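PDB 4IUH: NreA protein from Staphylococcus carnosus subsp. carnosus TM300, which binds nitrate as a cytosolic GAF-domain receptor in the staphylococcal nitrate regulation system, here crystallised with bound iodide. Local coordinates for residues L123-R128 with L156-D161; A117-P122 with R141-G146. All coordinates share one frame; numbering follows the deposited sequence.

Contact 1: residues L123-R128 with L156-D161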
ATOM      1  N   LEU A 123       0.349   5.725  -6.211  1.00 16.52           N
ATOM      2  CA  LEU A 123       1.360   5.619  -7.245  1.00 17.77           C
ATOM      3  C   LEU A 123       0.831   6.227  -8.540  1.00 19.73           C
ATOM      4  O   LEU A 123      -0.179   5.773  -9.084  1.00 19.73           O
ATOM      5  CB  LEU A 123       1.726   4.157  -7.480  1.00 17.35           C
ATOM      6  CG  LEU A 123       2.309   3.378  -6.301  1.00 15.97           C
ATOM      7  CD1 LEU A 123       2.624   1.950  -6.726  1.00 16.30           C
ATOM      8  CD2 LEU A 123       3.555   4.079  -5.742  1.00 16.64           C
ATOM      9  N   TRP A 124       1.522   7.247  -9.034  1.00 20.82           N
ATOM     10  CA  TRP A 124       1.125   7.910 -10.267  1.00 23.27           C
ATOM     11  C   TRP A 124       1.981   7.471 -11.442  1.00 25.27           C
ATOM     12  O   TRP A 124       3.195   7.317 -11.320  1.00 25.72           O
ATOM     13  CB  TRP A 124       1.209   9.424 -10.113  1.00 24.96           C
ATOM     14  CG  TRP A 124       0.178   9.989  -9.194  1.00 23.88           C
ATOM     15  CD1 TRP A 124       0.074   9.781  -7.849  1.00 21.61           C
ATOM     16  CD2 TRP A 124      -0.894  10.868  -9.546  1.00 25.51           C
ATOM     17  NE1 TRP A 124      -0.997  10.472  -7.344  1.00 21.69           N
ATOM     18  CE2 TRP A 124      -1.609  11.149  -8.365  1.00 24.09           C
ATOM     19  CE3 TRP A 124      -1.321  11.444 -10.746  1.00 28.41           C
ATOM     20  CZ2 TRP A 124      -2.723  11.983  -8.349  1.00 25.51           C
ATOM     21  CZ3 TRP A 124      -2.431  12.268 -10.730  1.00 29.82           C
ATOM     22  CH2 TRP A 124      -3.120  12.530  -9.541  1.00 28.38           C
ATOM     23  N   LYS A 125       1.323   7.258 -12.574  1.00 30.38           N
ATOM     24  CA  LYS A 125       1.995   6.993 -13.832  1.00 32.57           C
ATOM     25  C   LYS A 125       1.419   7.985 -14.832  1.00 35.55           C
ATOM     26  O   LYS A 125       0.197   8.135 -14.922  1.00 35.43           O
ATOM     27  CB  LYS A 125       1.741   5.559 -14.293  1.00 32.03           C
ATOM     28  CG  LYS A 125       2.517   5.186 -15.546  1.00 34.83           C
ATOM     29  CD  LYS A 125       1.781   4.162 -16.397  1.00 35.77           C
ATOM     30  CE  LYS A 125       1.669   2.826 -15.689  1.00 33.41           C
ATOM     31  NZ  LYS A 125       1.177   1.754 -16.605  1.00 34.97           N
ATOM     32  N   ASN A 126       2.294   8.660 -15.573  1.00 66.54           N
ATOM     33  CA  ASN A 126       1.901   9.820 -16.367  1.00 69.72           C
ATOM     34  C   ASN A 126       1.256  10.859 -15.457  1.00 69.01           C
ATOM     35  O   ASN A 126       1.760  11.133 -14.366  1.00 67.41           O
ATOM     36  CB  ASN A 126       0.948   9.431 -17.501  1.00 71.46           C
ATOM     37  CG  ASN A 126       1.372   8.160 -18.207  1.00 71.86           C
ATOM     38  OD1 ASN A 126       2.561   7.854 -18.302  1.00 72.37           O
ATOM     39  ND2 ASN A 126       0.398   7.406 -18.704  1.00 71.94           N
ATOM     40  N   ASN A 127       0.136  11.424 -15.889  1.00 50.64           N
ATOM     41  CA  ASN A 127      -0.576  12.387 -15.061  1.00 50.38           C
ATOM     42  C   ASN A 127      -1.818  11.779 -14.416  1.00 48.06           C
ATOM     43  O   ASN A 127      -2.782  12.489 -14.129  1.00 48.89           O
ATOM     44  CB  ASN A 127      -0.951  13.626 -15.876  1.00 54.72           C
ATOM     45  N   ARG A 128      -1.791  10.471 -14.180  1.00 33.48           N
ATOM     46  CA  ARG A 128      -2.956   9.777 -13.635  1.00 31.25           C
ATOM     47  C   ARG A 128      -2.617   8.857 -12.457  1.00 27.53           C
ATOM     48  O   ARG A 128      -1.537   8.278 -12.402  1.00 26.73           O
ATOM     49  CB  ARG A 128      -3.658   8.979 -14.739  1.00 32.60           C
ATOM     50  N   LEU A 156      11.050   3.845  -7.254  1.00 27.48           N
ATOM     51  CA  LEU A 156      10.162   2.750  -7.613  1.00 26.00           C
ATOM     52  C   LEU A 156       9.807   2.851  -9.092  1.00 27.41           C
ATOM     53  O   LEU A 156       8.635   2.952  -9.457  1.00 26.08           O
ATOM     54  CB  LEU A 156       8.895   2.792  -6.747  1.00 22.86           C
ATOM     55  CG  LEU A 156       8.088   1.499  -6.672  1.00 21.37           C
ATOM     56  CD1 LEU A 156       8.898   0.410  -5.994  1.00 21.96           C
ATOM     57  CD2 LEU A 156       6.775   1.725  -5.950  1.00 18.76           C
ATOM     58  N   GLY A 157      10.829   2.839  -9.940  1.00 30.49           N
ATOM     59  CA  GLY A 157      10.635   2.876 -11.376  1.00 32.51           C
ATOM     60  C   GLY A 157      10.087   4.193 -11.894  1.00 32.94           C
ATOM     61  O   GLY A 157      10.590   5.265 -11.562  1.00 33.82           O
ATOM     62  N   SER A 158       9.043   4.104 -12.712  1.00 48.50           N
ATOM     63  CA  SER A 158       8.452   5.278 -13.341  1.00 49.58           C
ATOM     64  C   SER A 158       7.341   5.892 -12.493  1.00 46.74           C
ATOM     65  O   SER A 158       6.729   6.884 -12.885  1.00 47.62           O
ATOM     66  CB  SER A 158       7.903   4.912 -14.724  1.00 51.54           C
ATOM     67  OG  SER A 158       6.760   4.073 -14.618  1.00 49.30           O
ATOM     68  N   PHE A 159       7.077   5.303 -11.334  1.00 31.01           N
ATOM     69  CA  PHE A 159       6.001   5.797 -10.483  1.00 28.74           C
ATOM     70  C   PHE A 159       6.422   7.041  -9.712  1.00 29.10           C
ATOM     71  O   PHE A 159       7.587   7.203  -9.354  1.00 30.13           O
ATOM     72  CB  PHE A 159       5.524   4.712  -9.518  1.00 25.90           C
ATOM     73  CG  PHE A 159       4.907   3.525 -10.200  1.00 25.69           C
ATOM     74  CD1 PHE A 159       3.936   3.698 -11.171  1.00 26.46           C
ATOM     75  CD2 PHE A 159       5.310   2.239  -9.881  1.00 25.12           C
ATOM     76  CE1 PHE A 159       3.368   2.608 -11.807  1.00 26.69           C
ATOM     77  CE2 PHE A 159       4.750   1.142 -10.513  1.00 25.39           C
ATOM     78  CZ  PHE A 159       3.777   1.324 -11.479  1.00 26.14           C
ATOM     79  N   THR A 160       5.465   7.931  -9.486  1.00 25.41           N
ATOM     80  CA  THR A 160       5.673   9.079  -8.618  1.00 25.70           C
ATOM     81  C   THR A 160       4.522   9.115  -7.621  1.00 23.22           C
ATOM     82  O   THR A 160       3.587   8.305  -7.709  1.00 21.52           O
ATOM     83  CB  THR A 160       5.728  10.410  -9.405  1.00 28.78           C
ATOM     84  OG1 THR A 160       4.471  10.649 -10.047  1.00 28.91           O
ATOM     85  CG2 THR A 160       6.831  10.381 -10.459  1.00 31.70           C
ATOM     86  N   ASP A 161       4.588  10.034  -6.664  1.00 23.32           N
ATOM     87  CA  ASP A 161       3.485  10.172  -5.722  1.00 21.50           C
ATOM     88  C   ASP A 161       2.647  11.408  -6.034  1.00 23.15           C
ATOM     89  O   ASP A 161       2.790  12.006  -7.102  1.00 25.55           O
ATOM     90  CB  ASP A 161       3.966  10.140  -4.267  1.00 20.42           C
ATOM     91  CG  ASP A 161       5.058  11.154  -3.977  1.00 22.71           C
ATOM     92  OD1 ASP A 161       6.001  10.810  -3.233  1.00 22.57           O
ATOM     93  OD2 ASP A 161       4.973  12.295  -4.474  1.00 24.98           O
TER

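Contact 2: residues A117-P122 with R141-G146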
ATOM      1  N   ALA A 117       0.177  -0.347  12.228  1.00 15.19           N
ATOM      2  CA  ALA A 117       0.371   1.021  11.749  1.00 14.42           C
ATOM      3  C   ALA A 117       0.696   0.967  10.258  1.00 12.93           C
ATOM      4  O   ALA A 117       1.337   0.019   9.813  1.00 13.02           O
ATOM      5  CB  ALA A 117       1.506   1.701  12.517  1.00 16.03           C
ATOM      6  N   MET A 118       0.272   1.972   9.492  1.00 16.45           N
ATOM      7  CA  MET A 118       0.532   1.964   8.051  1.00 15.38           C
ATOM      8  C   MET A 118       0.476   3.325   7.351  1.00 15.13           C
ATOM      9  O   MET A 118      -0.174   4.265   7.808  1.00 15.53           O
ATOM     10  CB  MET A 118      -0.418   0.993   7.340  1.00 14.55           C
ATOM     11  CG  MET A 118      -1.828   1.527   7.204  1.00 14.05           C
ATOM     12  SD  MET A 118      -3.051   0.227   6.994  1.00 13.94           S
ATOM     13  CE  MET A 118      -4.564   1.196   6.914  1.00 13.83           C
ATOM     14  N   VAL A 119       1.189   3.401   6.233  1.00 13.51           N
ATOM     15  CA  VAL A 119       1.098   4.511   5.296  1.00 13.59           C
ATOM     16  C   VAL A 119       0.820   3.928   3.916  1.00 12.88           C
ATOM     17  O   VAL A 119       1.516   3.020   3.460  1.00 12.74           O
ATOM     18  CB  VAL A 119       2.414   5.320   5.214  1.00 14.84           C
ATOM     19  CG1 VAL A 119       2.268   6.468   4.220  1.00 15.68           C
ATOM     20  CG2 VAL A 119       2.812   5.852   6.576  1.00 16.08           C
ATOM     21  N   ALA A 120      -0.208   4.440   3.258  1.00 11.31           N
ATOM     22  CA  ALA A 120      -0.555   3.998   1.918  1.00 10.95           C
ATOM     23  C   ALA A 120      -0.367   5.180   0.986  1.00 11.79           C
ATOM     24  O   ALA A 120      -0.935   6.240   1.213  1.00 12.73           O
ATOM     25  CB  ALA A 120      -1.994   3.502   1.879  1.00 10.40           C
ATOM     26  N   ILE A 121       0.434   5.003  -0.057  1.00 10.28           N
ATOM     27  CA  ILE A 121       0.767   6.117  -0.940  1.00 11.56           C
ATOM     28  C   ILE A 121       0.347   5.875  -2.384  1.00 11.96           C
ATOM     29  O   ILE A 121       0.700   4.855  -2.974  1.00 11.80           O
ATOM     30  CB  ILE A 121       2.270   6.434  -0.887  1.00 12.67           C
ATOM     31  CG1 ILE A 121       2.672   6.820   0.537  1.00 12.79           C
ATOM     32  CG2 ILE A 121       2.616   7.554  -1.840  1.00 14.43           C
ATOM     33  CD1 ILE A 121       4.162   6.794   0.763  1.00 13.95           C
ATOM     34  N   PRO A 122      -0.402   6.825  -2.961  1.00 12.89           N
ATOM     35  CA  PRO A 122      -0.826   6.736  -4.362  1.00 13.81           C
ATOM     36  C   PRO A 122       0.360   6.696  -5.302  1.00 15.06           C
ATOM     37  O   PRO A 122       1.273   7.514  -5.174  1.00 16.16           O
ATOM     38  CB  PRO A 122      -1.631   8.023  -4.574  1.00 15.19           C
ATOM     39  CG  PRO A 122      -1.161   8.951  -3.498  1.00 15.47           C
ATOM     40  CD  PRO A 122      -0.860   8.070  -2.325  1.00 13.62           C
ATOM     41  N   ARG A 141       4.810  -1.214  16.773  1.00 26.53           N
ATOM     42  CA  ARG A 141       5.936  -0.384  16.338  1.00 26.70           C
ATOM     43  C   ARG A 141       5.450   0.843  15.586  1.00 24.41           C
ATOM     44  O   ARG A 141       4.732   0.721  14.604  1.00 21.98           O
ATOM     45  CB  ARG A 141       6.900  -1.179  15.459  1.00 26.80           C
ATOM     46  CG  ARG A 141       7.544  -2.349  16.164  1.00 29.71           C
ATOM     47  CD  ARG A 141       8.283  -3.270  15.200  1.00 29.90           C
ATOM     48  NE  ARG A 141       8.469  -4.576  15.821  1.00 32.57           N
ATOM     49  CZ  ARG A 141       7.863  -5.696  15.441  1.00 32.22           C
ATOM     50  NH1 ARG A 141       7.039  -5.700  14.406  1.00 29.23           N
ATOM     51  NH2 ARG A 141       8.104  -6.826  16.098  1.00 35.31           N
ATOM     52  N   PRO A 142       5.843   2.037  16.050  1.00 25.59           N
ATOM     53  CA  PRO A 142       5.369   3.284  15.440  1.00 24.09           C
ATOM     54  C   PRO A 142       5.859   3.443  14.008  1.00 22.42           C
ATOM     55  O   PRO A 142       6.875   2.854  13.639  1.00 23.08           O
ATOM     56  CB  PRO A 142       6.005   4.367  16.315  1.00 26.68           C
ATOM     57  CG  PRO A 142       6.373   3.676  17.587  1.00 29.33           C
ATOM     58  CD  PRO A 142       6.732   2.286  17.194  1.00 28.86           C
ATOM     59  N   LEU A 143       5.129   4.221  13.215  1.00 20.66           N
ATOM     60  CA  LEU A 143       5.614   4.643  11.914  1.00 19.67           C
ATOM     61  C   LEU A 143       6.893   5.440  12.122  1.00 21.93           C
ATOM     62  O   LEU A 143       6.955   6.283  13.015  1.00 23.71           O
ATOM     63  CB  LEU A 143       4.580   5.521  11.217  1.00 18.17           C
ATOM     64  CG  LEU A 143       3.264   4.869  10.814  1.00 16.13           C
ATOM     65  CD1 LEU A 143       2.309   5.921  10.253  1.00 15.43           C
ATOM     66  CD2 LEU A 143       3.502   3.755   9.791  1.00 14.83           C
ATOM     67  N   PRO A 144       7.919   5.174  11.303  1.00 23.27           N
ATOM     68  CA  PRO A 144       9.172   5.929  11.395  1.00 25.75           C
ATOM     69  C   PRO A 144       8.918   7.409  11.157  1.00 26.16           C
ATOM     70  O   PRO A 144       8.024   7.756  10.387  1.00 24.28           O
ATOM     71  CB  PRO A 144      10.033   5.344  10.269  1.00 25.65           C
ATOM     72  CG  PRO A 144       9.097   4.633   9.376  1.00 22.87           C
ATOM     73  CD  PRO A 144       7.951   4.168  10.233  1.00 21.73           C
ATOM     74  N   GLU A 145       9.679   8.262  11.828  1.00 46.61           N
ATOM     75  CA  GLU A 145       9.471   9.697  11.725  1.00 47.80           C
ATOM     76  C   GLU A 145       9.670  10.196  10.300  1.00 47.29           C
ATOM     77  O   GLU A 145      10.650   9.847   9.637  1.00 47.85           O
ATOM     78  CB  GLU A 145      10.406  10.440  12.675  1.00 51.67           C
ATOM     79  CG  GLU A 145      10.275  11.948  12.603  1.00 53.60           C
ATOM     80  CD  GLU A 145      10.936  12.638  13.771  1.00 57.60           C
ATOM     81  OE1 GLU A 145      10.769  12.156  14.912  1.00 58.27           O
ATOM     82  OE2 GLU A 145      11.627  13.657  13.550  1.00 60.31           O
ATOM     83  N   GLY A 146       8.730  11.009   9.832  1.00 71.61           N
ATOM     84  CA  GLY A 146       8.832  11.610   8.517  1.00 71.58           C
ATOM     85  C   GLY A 146       8.289  10.725   7.417  1.00 68.70           C
ATOM     86  O   GLY A 146       8.174  11.156   6.269  1.00 68.51           O
TER

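Contact 1: residues L123-R128 with L156-D161
Trp124 and Thr160 face each other as an antiparallel hydrogen-bonded pair, the single bridge between these segments. Both amides are used: Trp124 N gives a nearly straight bond to Thr160 O (2.7 Å, 172° at the hydrogen), the donor tilted out of the carbonyl plane. Thr160 N approaches Trp124 O in the carbonyl plane on a lone pair, at 3.0 Å. Each acceptor also meets a CA-H group, Leu123 CA reaching Thr160 O and Phe159 CA reaching Trp124 O (3.3 Å).

On the Trp124 side, CG stands beside its own backbone N (chi1 -69°), and the indole lies next to the Asp161 backbone, with Asp161 O over one ring face and CD1 3.5 Å from Asp161 C. A flat ring can lie against a backbone peptide group while part of it still reaches solvent; it also touches Glu162 and Lys165. Thr160 OG1 sits between its backbone N and carbonyl carbon (chi1 63°), 3.5 Å from Trp124 CB, and is hydrogen-bonded to Lys165 NZ. The buried Asp161 carboxylate is well supplied: OD1 accepts from Ile152 N and forms a salt bridge with Arg151, OD2 takes Ile163 N, and the Asp161 amide goes to Asn153.

Leucine and phenylalanine fill the apolar side of the bridge. Leu123 CD1 lies over one face of the Phe159 ring, toward its rim, while CD2 meets Leu156 CD2 at 4.0 Å, the two leucines crossing at about a right angle; Ile43 touches both. Trp124 O lies in the plane of the Phe159 ring, at its edge.

Type II' turns from Lys125 to Arg128 and from Leu156 to Phe159 flank the pair. The first closes a beta hairpin, and the C-terminal segment adds an isolated antiparallel beta bridge to the end of a GAF-domain sheet strand.

Contact 2: residues A117-P122 with R141-G146
Leu143 reaches across to the strand with both methyls. Its CD1 meets Val119 CG2 at 3.7 Å, the two side chains crossing at a slant, while CD2 lies 4.0 Å from Ala117 CB and 3.7 Å from Met118 N. The leucine fork thus spans two residues that point to the same side of the strand and touches the peptide between them. CG stands beside the Leu143 backbone N, anti to the carbonyl carbon (chi1 -66°), and CG too comes within 4.0 Å of Ala117 CB. A branched apolar side chain suits this place, one methyl for each neighbour. Alanine, with one methyl, lets the loop come close, so that Arg141 O also lies 4.0 Å from Ala117 CB. The Val119 methyl that meets the leucine, CG2, stands anti to the carbonyl carbon of Val119 and beside its backbone N. No hydrogen bond joins the two segments.

Around this first shell is the antiparallel sheet of the GAF domain, in which strand 115-125 is an inner strand, flanked by 90-92 and 128-138. Backbone bonds from Met118 to Val92, and from Ala117 and Val119 to Gln137 and Leu135, set the positions from which Ala117 and Val119 present their methyls. The CB of Met118 points away from the loop, and its side chain touches Leu79 on helix 78-86, while Ile91 of the edge strand touches both Leu143 and Val119.

On the loop side, prolines before and after Leu143 restrict the backbone in a segment without regular secondary structure. Pro142 O accepts a bond from Gln137 NE2, tying the loop to the neighbouring strand, and farther out the exposed Arg141 guanidinium leads away from the strand to salt bridges with Glu139 and Asp39.

Overall arrangement
Contacts 1 and 2 share strand 115-125 of the antiparallel sheet, and their centres lie about 19 Å apart. Along the chain their segments alternate: 117-122 runs straight into 123-128, the chain returns through strand 128-138, and then come 141-146 and 156-161. The polypeptide following that returning strand therefore meets the shared strand twice, first near its beginning in contact 2 and later near its end in contact 1. The two contacts touch directly where Asp161 CB packs against Ile121 CG2 at 3.8 Å. Together they join both ends of one inner strand to the C-terminal part of this compact, single-chain GAF-domain protein.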